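Local coordinates for protein delta-endotoxin CYTB (Bacillus thuringiensis serovar kyushuensis, PDB 1CBY) that kills the larvae of dipteran insects by forming pores in the epithelial cell membrane of their midgut, at residues F47-Q52 / S174-D179; A185-A190 / A219-Q224; T142-D147 / F205-S210. All blocks are in the same frame, centred on the assembly; numbering follows the deposited sequence.

Contact 1 (F47-Q52 / S174-D179); sequences FYVQPQ and SIQNED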
loop_
_atom_site.group_PDB
_atom_site.type_symbol
_atom_site.label_atom_id
_atom_site.label_comp_id
_atom_site.label_asym_id
_atom_site.label_seq_id
_atom_site.Cartn_x
_atom_site.Cartn_y
_atom_site.Cartn_z
ATOM N N PHE A 47 0.575 6.763 5.355
ATOM C CA PHE A 47 1.378 7.942 5.688
ATOM C C PHE A 47 1.740 8.784 4.470
ATOM O O PHE A 47 2.373 8.291 3.533
ATOM C CB PHE A 47 2.702 7.525 6.348
ATOM C CG PHE A 47 2.600 7.189 7.817
ATOM C CD1 PHE A 47 1.384 7.216 8.485
ATOM C CD2 PHE A 47 3.746 6.844 8.532
ATOM C CE1 PHE A 47 1.311 6.904 9.836
ATOM C CE2 PHE A 47 3.681 6.531 9.881
ATOM C CZ PHE A 47 2.464 6.561 10.533
ATOM N N TYR A 48 1.368 10.059 4.505
ATOM C CA TYR A 48 1.702 11.007 3.442
ATOM C C TYR A 48 2.405 12.128 4.203
ATOM O O TYR A 48 1.777 13.110 4.608
ATOM C CB TYR A 48 0.439 11.535 2.747
ATOM C CG TYR A 48 0.726 12.427 1.554
ATOM C CD1 TYR A 48 1.058 13.771 1.725
ATOM C CD2 TYR A 48 0.679 11.925 0.257
ATOM C CE1 TYR A 48 1.334 14.593 0.637
ATOM C CE2 TYR A 48 0.955 12.741 -0.841
ATOM C CZ TYR A 48 1.281 14.075 -0.643
ATOM O OH TYR A 48 1.554 14.890 -1.720
ATOM N N VAL A 49 3.696 11.945 4.452
ATOM C CA VAL A 49 4.478 12.910 5.218
ATOM C C VAL A 49 5.915 12.975 4.704
ATOM O O VAL A 49 6.291 12.246 3.784
ATOM C CB VAL A 49 4.534 12.502 6.724
ATOM C CG1 VAL A 49 3.129 12.396 7.320
ATOM C CG2 VAL A 49 5.276 11.175 6.886
ATOM N N GLN A 50 6.718 13.844 5.310
ATOM C CA GLN A 50 8.124 13.985 4.951
ATOM C C GLN A 50 8.950 13.119 5.909
ATOM O O GLN A 50 8.561 12.909 7.058
ATOM C CB GLN A 50 8.543 15.452 5.031
ATOM C CG GLN A 50 7.899 16.312 3.953
ATOM C CD GLN A 50 8.210 17.784 4.110
ATOM O OE1 GLN A 50 7.309 18.619 4.127
ATOM N NE2 GLN A 50 9.487 18.113 4.230
ATOM N N PRO A 51 10.119 12.631 5.459
ATOM C CA PRO A 51 10.986 11.785 6.285
ATOM C C PRO A 51 11.188 12.251 7.723
ATOM O O PRO A 51 10.987 11.480 8.659
ATOM C CB PRO A 51 12.297 11.789 5.505
ATOM C CG PRO A 51 11.831 11.880 4.080
ATOM C CD PRO A 51 10.778 12.956 4.181
ATOM N N GLN A 52 11.554 13.515 7.906
ATOM C CA GLN A 52 11.792 14.037 9.245
ATOM C C GLN A 52 10.571 14.071 10.162
ATOM O O GLN A 52 10.699 14.372 11.350
ATOM C CB GLN A 52 12.442 15.423 9.194
ATOM C CG GLN A 52 11.627 16.493 8.499
ATOM C CD GLN A 52 11.942 16.585 7.026
ATOM O OE1 GLN A 52 11.437 15.807 6.217
ATOM N NE2 GLN A 52 12.792 17.534 6.667
ATOM N N SER A 174 -2.302 9.638 8.128
ATOM C CA SER A 174 -1.401 10.610 8.727
ATOM C C SER A 174 -0.910 11.461 7.551
ATOM O O SER A 174 -0.216 10.964 6.654
ATOM C CB SER A 174 -0.248 9.901 9.427
ATOM O OG SER A 174 0.479 10.789 10.248
ATOM N N ILE A 175 -1.317 12.728 7.534
ATOM C CA ILE A 175 -0.975 13.640 6.445
ATOM C C ILE A 175 -0.230 14.905 6.882
ATOM O O ILE A 175 -0.609 15.567 7.850
ATOM C CB ILE A 175 -2.256 13.989 5.624
ATOM C CG1 ILE A 175 -2.055 15.245 4.779
ATOM C CG2 ILE A 175 -3.466 14.100 6.540
ATOM C CD1 ILE A 175 -1.159 15.046 3.598
ATOM N N GLN A 176 0.835 15.224 6.153
ATOM C CA GLN A 176 1.661 16.389 6.433
ATOM C C GLN A 176 2.337 16.873 5.154
ATOM O O GLN A 176 3.104 16.134 4.530
ATOM C CB GLN A 176 2.715 16.036 7.488
ATOM C CG GLN A 176 3.782 17.094 7.736
ATOM C CD GLN A 176 4.942 17.019 6.759
ATOM O OE1 GLN A 176 5.585 15.980 6.613
ATOM N NE2 GLN A 176 5.221 18.127 6.098
ATOM N N ASN A 177 2.046 18.111 4.767
ATOM C CA ASN A 177 2.631 18.698 3.570
ATOM C C ASN A 177 2.499 20.218 3.579
ATOM O O ASN A 177 2.165 20.815 4.607
ATOM C CB ASN A 177 1.985 18.112 2.310
ATOM C CG ASN A 177 0.567 18.587 2.100
ATOM O OD1 ASN A 177 -0.008 19.279 2.941
ATOM N ND2 ASN A 177 -0.003 18.231 0.964
ATOM N N GLU A 178 2.721 20.832 2.421
ATOM C CA GLU A 178 2.636 22.282 2.272
ATOM C C GLU A 178 1.281 22.817 2.734
ATOM O O GLU A 178 1.204 23.877 3.355
ATOM C CB GLU A 178 2.871 22.692 0.814
ATOM C CG GLU A 178 4.142 22.132 0.176
ATOM C CD GLU A 178 3.994 20.682 -0.276
ATOM O OE1 GLU A 178 3.059 20.388 -1.052
ATOM O OE2 GLU A 178 4.809 19.834 0.149
ATOM N N ASP A 179 0.223 22.058 2.460
ATOM C CA ASP A 179 -1.127 22.460 2.835
ATOM C C ASP A 179 -1.372 22.458 4.345
ATOM O O ASP A 179 -2.073 23.327 4.848
ATOM C CB ASP A 179 -2.165 21.581 2.129
ATOM C CG ASP A 179 -1.949 21.509 0.621
ATOM O OD1 ASP A 179 -2.074 22.542 -0.067
ATOM O OD2 ASP A 179 -1.650 20.408 0.117
HETATM O O HOH W 1 2.051 17.756 -0.889
#
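F47 and Y48 pair with S174 and I175 in a short parallel ladder, where strand 44-48 lies beside strand 165-175 in the mixed sheet of the toxin. Both strands then end, and side chains take over the contact.

Backbone bonds come first. Y48 N donates to S174 O at 2.8 Å, and Y48 O accepts from Q176 N, also at 2.8 Å. Y48 is thus gripped on both its N-H and its carbonyl.

Apolar contacts lie on both faces of the ladder. On the F47 and S174 face, S174 CB sits 3.4 Å from F47 CE1, and helix 54-63 packs over both residues. On the other face Y48 and I175 lie side by side, pointing the same way. Beyond the ladder, V49 CG1 meets Q176 CB at 3.7 Å. F47 and Y48 also pair in parallel with a strand of the second subunit, so the sheet runs on through the protoxin dimer.

A polar cluster with one water lies at the tip of Y48. Its OH bonds S128 OG and lies 3.0 Å from the water, which also links N177 ND2 and E178 OE1. N177 CB lies at the ring edge, and the N177 amide is turned 84° from the ring plane.

Last, the Q176 amide makes two hydrogen bonds to Q50. Q176 bends at chi2 (-85°), which brings its amide beside Q50. Its OE1 accepts from Q50 N at 2.7 Å. Its NE2 donates to Q50 OE1 at 2.9 Å, reaching that oxygen from 47° above the Q50 amide plane.

Contact 2 (A185-A190 / A219-Q224); sequences AVLPLA and ALTLVQ
P188 has the only ring in this contact, puckered rather than flat, and L220 CD2 packs along its CB, CG and CD, 3.8 Å from CD. The two residues belong to strands 183-195 and 210-225, antiparallel neighbours in the mixed sheet. F64 touches the P188 ring as well.

V186 and L222 form a hydrogen-bonded pair: V186 N donates to L222 O at 2.9 Å, and L222 N to V186 O at 3.0 Å. The same pattern cannot continue at P188, which has no N-H to give to L220 O. There the contact is carried by C-H groups, with L187 CA 3.6 Å from L220 O.

On the face carrying A185, L187, L189, A219, T221 and V223, A219 CB is met by L187 CD2 and by L189 CD1, each at 3.7 Å, from directions roughly at right angles. Helix 107-122 packs over L187, L189 and T221. The T221 hydroxyl bonds V121 O near the end of that helix, tying sheet and helix together. Across the strands, the same OG1 lies 3.7 Å from L187 CG.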
loop_
_atom_site.group_PDB
_atom_site.type_symbol
_atom_site.label_atom_id
_atom_site.label_comp_id
_atom_site.label_asym_id
_atom_site.label_seq_id
_atom_site.Cartn_x
_atom_site.Cartn_y
_atom_site.Cartn_z
ATOM N N ALA A 185 -1.721 16.253 10.427
ATOM C CA ALA A 185 -3.090 15.803 10.633
ATOM C C ALA A 185 -3.147 14.281 10.746
ATOM O O ALA A 185 -2.578 13.570 9.914
ATOM C CB ALA A 185 -3.976 16.289 9.496
ATOM N N VAL A 186 -3.794 13.788 11.797
ATOM C CA VAL A 186 -3.930 12.352 12.010
ATOM C C VAL A 186 -5.408 12.031 11.984
ATOM O O VAL A 186 -6.215 12.779 12.539
ATOM C CB VAL A 186 -3.343 11.920 13.361
ATOM C CG1 VAL A 186 -3.385 10.410 13.490
ATOM C CG2 VAL A 186 -1.917 12.415 13.489
ATOM N N LEU A 187 -5.766 10.912 11.364
ATOM C CA LEU A 187 -7.168 10.537 11.269
ATOM C C LEU A 187 -7.438 9.054 11.549
ATOM O O LEU A 187 -7.319 8.209 10.653
ATOM C CB LEU A 187 -7.705 10.899 9.876
ATOM C CG LEU A 187 -9.172 11.309 9.670
ATOM C CD1 LEU A 187 -9.428 11.466 8.184
ATOM C CD2 LEU A 187 -10.134 10.288 10.244
ATOM N N PRO A 188 -7.711 8.707 12.820
ATOM C CA PRO A 188 -8.005 7.317 13.187
ATOM C C PRO A 188 -9.415 7.048 12.681
ATOM O O PRO A 188 -10.372 7.679 13.138
ATOM C CB PRO A 188 -7.983 7.360 14.719
ATOM C CG PRO A 188 -7.025 8.446 15.012
ATOM C CD PRO A 188 -7.460 9.507 14.026
ATOM N N LEU A 189 -9.540 6.138 11.726
ATOM C CA LEU A 189 -10.829 5.806 11.129
ATOM C C LEU A 189 -11.188 4.330 11.303
ATOM O O LEU A 189 -10.396 3.450 10.972
ATOM C CB LEU A 189 -10.786 6.145 9.637
ATOM C CG LEU A 189 -11.991 5.801 8.768
ATOM C CD1 LEU A 189 -13.147 6.727 9.104
ATOM C CD2 LEU A 189 -11.604 5.938 7.306
ATOM N N ALA A 190 -12.389 4.055 11.793
ATOM C CA ALA A 190 -12.824 2.677 11.981
ATOM C C ALA A 190 -14.247 2.491 11.485
ATOM O O ALA A 190 -15.148 3.258 11.832
ATOM C CB ALA A 190 -12.724 2.285 13.441
ATOM N N ALA A 219 -14.569 8.323 13.664
ATOM C CA ALA A 219 -13.378 9.053 13.255
ATOM C C ALA A 219 -13.228 10.398 13.941
ATOM O O ALA A 219 -14.201 10.993 14.416
ATOM C CB ALA A 219 -13.400 9.263 11.750
ATOM N N LEU A 220 -11.990 10.871 13.986
ATOM C CA LEU A 220 -11.680 12.161 14.569
ATOM C C LEU A 220 -10.371 12.619 13.955
ATOM O O LEU A 220 -9.490 11.800 13.682
ATOM C CB LEU A 220 -11.554 12.080 16.092
ATOM C CG LEU A 220 -10.283 11.524 16.729
ATOM C CD1 LEU A 220 -10.248 11.926 18.185
ATOM C CD2 LEU A 220 -10.227 10.015 16.588
ATOM N N THR A 221 -10.282 13.911 13.656
ATOM C CA THR A 221 -9.070 14.471 13.080
ATOM C C THR A 221 -8.374 15.300 14.141
ATOM O O THR A 221 -8.985 16.162 14.776
ATOM C CB THR A 221 -9.373 15.351 11.865
ATOM O OG1 THR A 221 -10.256 14.649 10.980
ATOM C CG2 THR A 221 -8.084 15.680 11.131
ATOM N N LEU A 222 -7.097 15.016 14.346
ATOM C CA LEU A 222 -6.303 15.718 15.336
ATOM C C LEU A 222 -5.081 16.340 14.671
ATOM O O LEU A 222 -4.434 15.707 13.834
ATOM C CB LEU A 222 -5.860 14.734 16.422
ATOM C CG LEU A 222 -4.953 15.285 17.518
ATOM C CD1 LEU A 222 -5.546 14.963 18.879
ATOM C CD2 LEU A 222 -3.552 14.712 17.374
ATOM N N VAL A 223 -4.811 17.600 14.984
ATOM C CA VAL A 223 -3.644 18.269 14.433
ATOM C C VAL A 223 -2.666 18.495 15.580
ATOM O O VAL A 223 -3.077 18.819 16.695
ATOM C CB VAL A 223 -3.989 19.625 13.756
ATOM C CG1 VAL A 223 -4.853 19.392 12.521
ATOM C CG2 VAL A 223 -4.672 20.569 14.741
ATOM N N GLN A 224 -1.386 18.255 15.323
ATOM C CA GLN A 224 -0.345 18.444 16.326
ATOM C C GLN A 224 0.787 19.255 15.714
ATOM O O GLN A 224 1.132 19.066 14.546
ATOM C CB GLN A 224 0.194 17.101 16.801
ATOM C CG GLN A 224 1.357 17.230 17.766
ATOM C CD GLN A 224 1.960 15.893 18.120
ATOM O OE1 GLN A 224 2.335 15.117 17.238
ATOM N NE2 GLN A 224 2.048 15.607 19.412
#

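Contact 3 (T142-D147 / F205-S210); sequences TFTNLD and FTIKDS
A type I beta turn from T206 to D209 leads into strand 210-225, and T144, in the loop after helix 129-141, packs against its start. The two loops meet at a steep angle, their touching parts running 108° apart.

T144 carries the contact. Its CB bond points toward the turn, and CG2 is the branch that touches. CG2 lies 3.4 Å from F205 O. It also rests against the T206-I207 peptide, 3.5 Å from T206 C and 3.6 Å from I207 N. The torsion sorts the two branches. CG2 is anti to the carbonyl carbon of T144, while OG1 (chi1 54°) bonds back to K140 O in the last turn of the helix. On the flank, F205 CB sits 3.9 Å from F143 O, while the F143 ring leads away to pack on helix 107-122.

No direct hydrogen bond joins the segments. A water spans them instead. It lies 3.0 Å from F205 O, to which it can donate, and accepts a weak bond from N145 N.

The turn is held from within. D209 OD2 accepts T206 N at 2.8 Å on its anti lone pair, and T206 OG1 at 2.9 Å from above the carboxylate plane. T206 O takes D209 N as well.

Nearby, D147 makes a salt bridge to K140 of the second subunit, and I207 packs on N145 of that subunit, so both loops face the dimer interface.

With one methyl against the backbone of the turn and one water between the loops, the contact is small and gives little directional hold. The D209 bonds to T206 probably help to hold the turn. Two donors on OD2, with K208 of the second subunit at long range, would probably favour the ionised carboxylate.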
loop_
_atom_site.group_PDB
_atom_site.type_symbol
_atom_site.label_atom_id
_atom_site.label_comp_id
_atom_site.label_asym_id
_atom_site.label_seq_id
_atom_site.Cartn_x
_atom_site.Cartn_y
_atom_site.Cartn_z
ATOM N N THR A 142 -11.699 -1.390 1.819
ATOM C CA THR A 142 -12.477 -1.678 3.012
ATOM C C THR A 142 -13.684 -2.546 2.651
ATOM O O THR A 142 -14.285 -3.175 3.520
ATOM C CB THR A 142 -12.949 -0.362 3.677
ATOM O OG1 THR A 142 -11.804 0.415 4.053
ATOM C CG2 THR A 142 -13.797 -0.636 4.913
ATOM N N PHE A 143 -14.027 -2.601 1.365
ATOM C CA PHE A 143 -15.179 -3.385 0.933
ATOM C C PHE A 143 -14.879 -4.418 -0.146
ATOM O O PHE A 143 -15.670 -5.336 -0.353
ATOM C CB PHE A 143 -16.303 -2.456 0.446
ATOM C CG PHE A 143 -16.719 -1.421 1.458
ATOM C CD1 PHE A 143 -17.653 -1.723 2.444
ATOM C CD2 PHE A 143 -16.154 -0.151 1.441
ATOM C CE1 PHE A 143 -18.014 -0.778 3.400
ATOM C CE2 PHE A 143 -16.509 0.798 2.391
ATOM C CZ PHE A 143 -17.441 0.482 3.375
ATOM N N THR A 144 -13.758 -4.259 -0.845
ATOM C CA THR A 144 -13.383 -5.181 -1.917
ATOM C C THR A 144 -12.007 -5.793 -1.681
ATOM O O THR A 144 -11.200 -5.269 -0.906
ATOM C CB THR A 144 -13.401 -4.490 -3.333
ATOM O OG1 THR A 144 -12.589 -3.306 -3.320
ATOM C CG2 THR A 144 -14.822 -4.120 -3.744
ATOM N N ASN A 145 -11.750 -6.909 -2.355
ATOM C CA ASN A 145 -10.485 -7.619 -2.241
ATOM C C ASN A 145 -10.191 -8.054 -0.816
ATOM O O ASN A 145 -9.031 -8.143 -0.411
ATOM C CB ASN A 145 -9.334 -6.778 -2.795
ATOM C CG ASN A 145 -9.359 -6.687 -4.305
ATOM O OD1 ASN A 145 -9.773 -7.624 -4.992
ATOM N ND2 ASN A 145 -8.914 -5.556 -4.836
ATOM N N LEU A 146 -11.250 -8.364 -0.073
ATOM C CA LEU A 146 -11.123 -8.807 1.306
ATOM C C LEU A 146 -10.470 -10.181 1.353
ATOM O O LEU A 146 -9.843 -10.546 2.344
ATOM C CB LEU A 146 -12.486 -8.836 1.991
ATOM C CG LEU A 146 -13.103 -7.465 2.270
ATOM C CD1 LEU A 146 -14.430 -7.640 2.991
ATOM C CD2 LEU A 146 -12.152 -6.629 3.109
ATOM N N ASP A 147 -10.577 -10.918 0.253
ATOM C CA ASP A 147 -9.979 -12.246 0.149
ATOM C C ASP A 147 -8.457 -12.180 0.301
ATOM O O ASP A 147 -7.828 -13.125 0.778
ATOM C CB ASP A 147 -10.337 -12.879 -1.201
ATOM C CG ASP A 147 -9.799 -12.090 -2.376
ATOM O OD1 ASP A 147 -9.941 -10.854 -2.373
ATOM O OD2 ASP A 147 -9.232 -12.703 -3.303
ATOM N N PHE A 205 -16.203 -9.739 -3.626
ATOM C CA PHE A 205 -16.961 -8.573 -4.050
ATOM C C PHE A 205 -16.092 -7.618 -4.873
ATOM O O PHE A 205 -14.902 -7.439 -4.599
ATOM C CB PHE A 205 -17.481 -7.829 -2.822
ATOM C CG PHE A 205 -18.876 -8.196 -2.432
ATOM C CD1 PHE A 205 -19.576 -9.182 -3.126
ATOM C CD2 PHE A 205 -19.510 -7.525 -1.389
ATOM C CE1 PHE A 205 -20.892 -9.495 -2.786
ATOM C CE2 PHE A 205 -20.823 -7.829 -1.043
ATOM C CZ PHE A 205 -21.517 -8.814 -1.744
ATOM N N THR A 206 -16.699 -6.986 -5.867
ATOM C CA THR A 206 -15.999 -6.032 -6.719
ATOM C C THR A 206 -16.687 -4.666 -6.606
ATOM O O THR A 206 -17.778 -4.556 -6.046
ATOM C CB THR A 206 -15.992 -6.490 -8.194
ATOM O OG1 THR A 206 -17.337 -6.596 -8.673
ATOM C CG2 THR A 206 -15.304 -7.838 -8.334
ATOM N N ILE A 207 -16.039 -3.629 -7.129
ATOM C CA ILE A 207 -16.569 -2.265 -7.103
ATOM C C ILE A 207 -17.986 -2.170 -7.682
ATOM O O ILE A 207 -18.780 -1.308 -7.279
ATOM C CB ILE A 207 -15.610 -1.313 -7.877
ATOM C CG1 ILE A 207 -14.354 -1.039 -7.047
ATOM C CG2 ILE A 207 -16.284 -0.002 -8.217
ATOM C CD1 ILE A 207 -14.625 -0.280 -5.763
ATOM N N LYS A 208 -18.310 -3.090 -8.585
ATOM C CA LYS A 208 -19.609 -3.111 -9.247
ATOM C C LYS A 208 -20.710 -3.881 -8.517
ATOM O O LYS A 208 -21.834 -3.973 -9.015
ATOM C CB LYS A 208 -19.458 -3.702 -10.648
ATOM C CG LYS A 208 -18.380 -3.062 -11.505
ATOM C CD LYS A 208 -18.316 -3.752 -12.861
ATOM C CE LYS A 208 -17.256 -3.150 -13.762
ATOM N NZ LYS A 208 -17.282 -3.781 -15.112
ATOM N N ASP A 209 -20.400 -4.455 -7.361
ATOM C CA ASP A 209 -21.398 -5.228 -6.634
ATOM C C ASP A 209 -22.302 -4.424 -5.728
ATOM O O ASP A 209 -21.927 -3.362 -5.244
ATOM C CB ASP A 209 -20.747 -6.383 -5.877
ATOM C CG ASP A 209 -20.369 -7.529 -6.799
ATOM O OD1 ASP A 209 -21.263 -8.058 -7.493
ATOM O OD2 ASP A 209 -19.179 -7.893 -6.849
ATOM N N SER A 210 -23.505 -4.941 -5.516
ATOM C CA SER A 210 -24.494 -4.287 -4.677
ATOM C C SER A 210 -24.898 -5.204 -3.527
ATOM O O SER A 210 -24.797 -6.430 -3.632
ATOM C CB SER A 210 -25.735 -3.947 -5.508
ATOM O OG SER A 210 -25.388 -3.259 -6.698
HETATM O O HOH W 2 -12.528 -9.084 -3.946
#

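Overall arrangement
Contacts 1 and 2 belong to one sheet and touch. Their strands 165-175 and 183-195 are neighbours, and I175 N lies 2.8 Å from A185 O, a probable hydrogen bond. Their centres are 14 Å apart. Contact 3 lies on the opposite side of the chain's centre from contact 1, with centres about 29 Å apart. Its nearest atoms come within about 6 Å of contact 2 without touching. Contacts 1 and 3 both reach the second subunit, whereas contact 2 meets no other chain. Contact 1 is also close to a processing site: the Q50 side chain lies about 8 Å from that of S228, the C-terminal proteolytic stop.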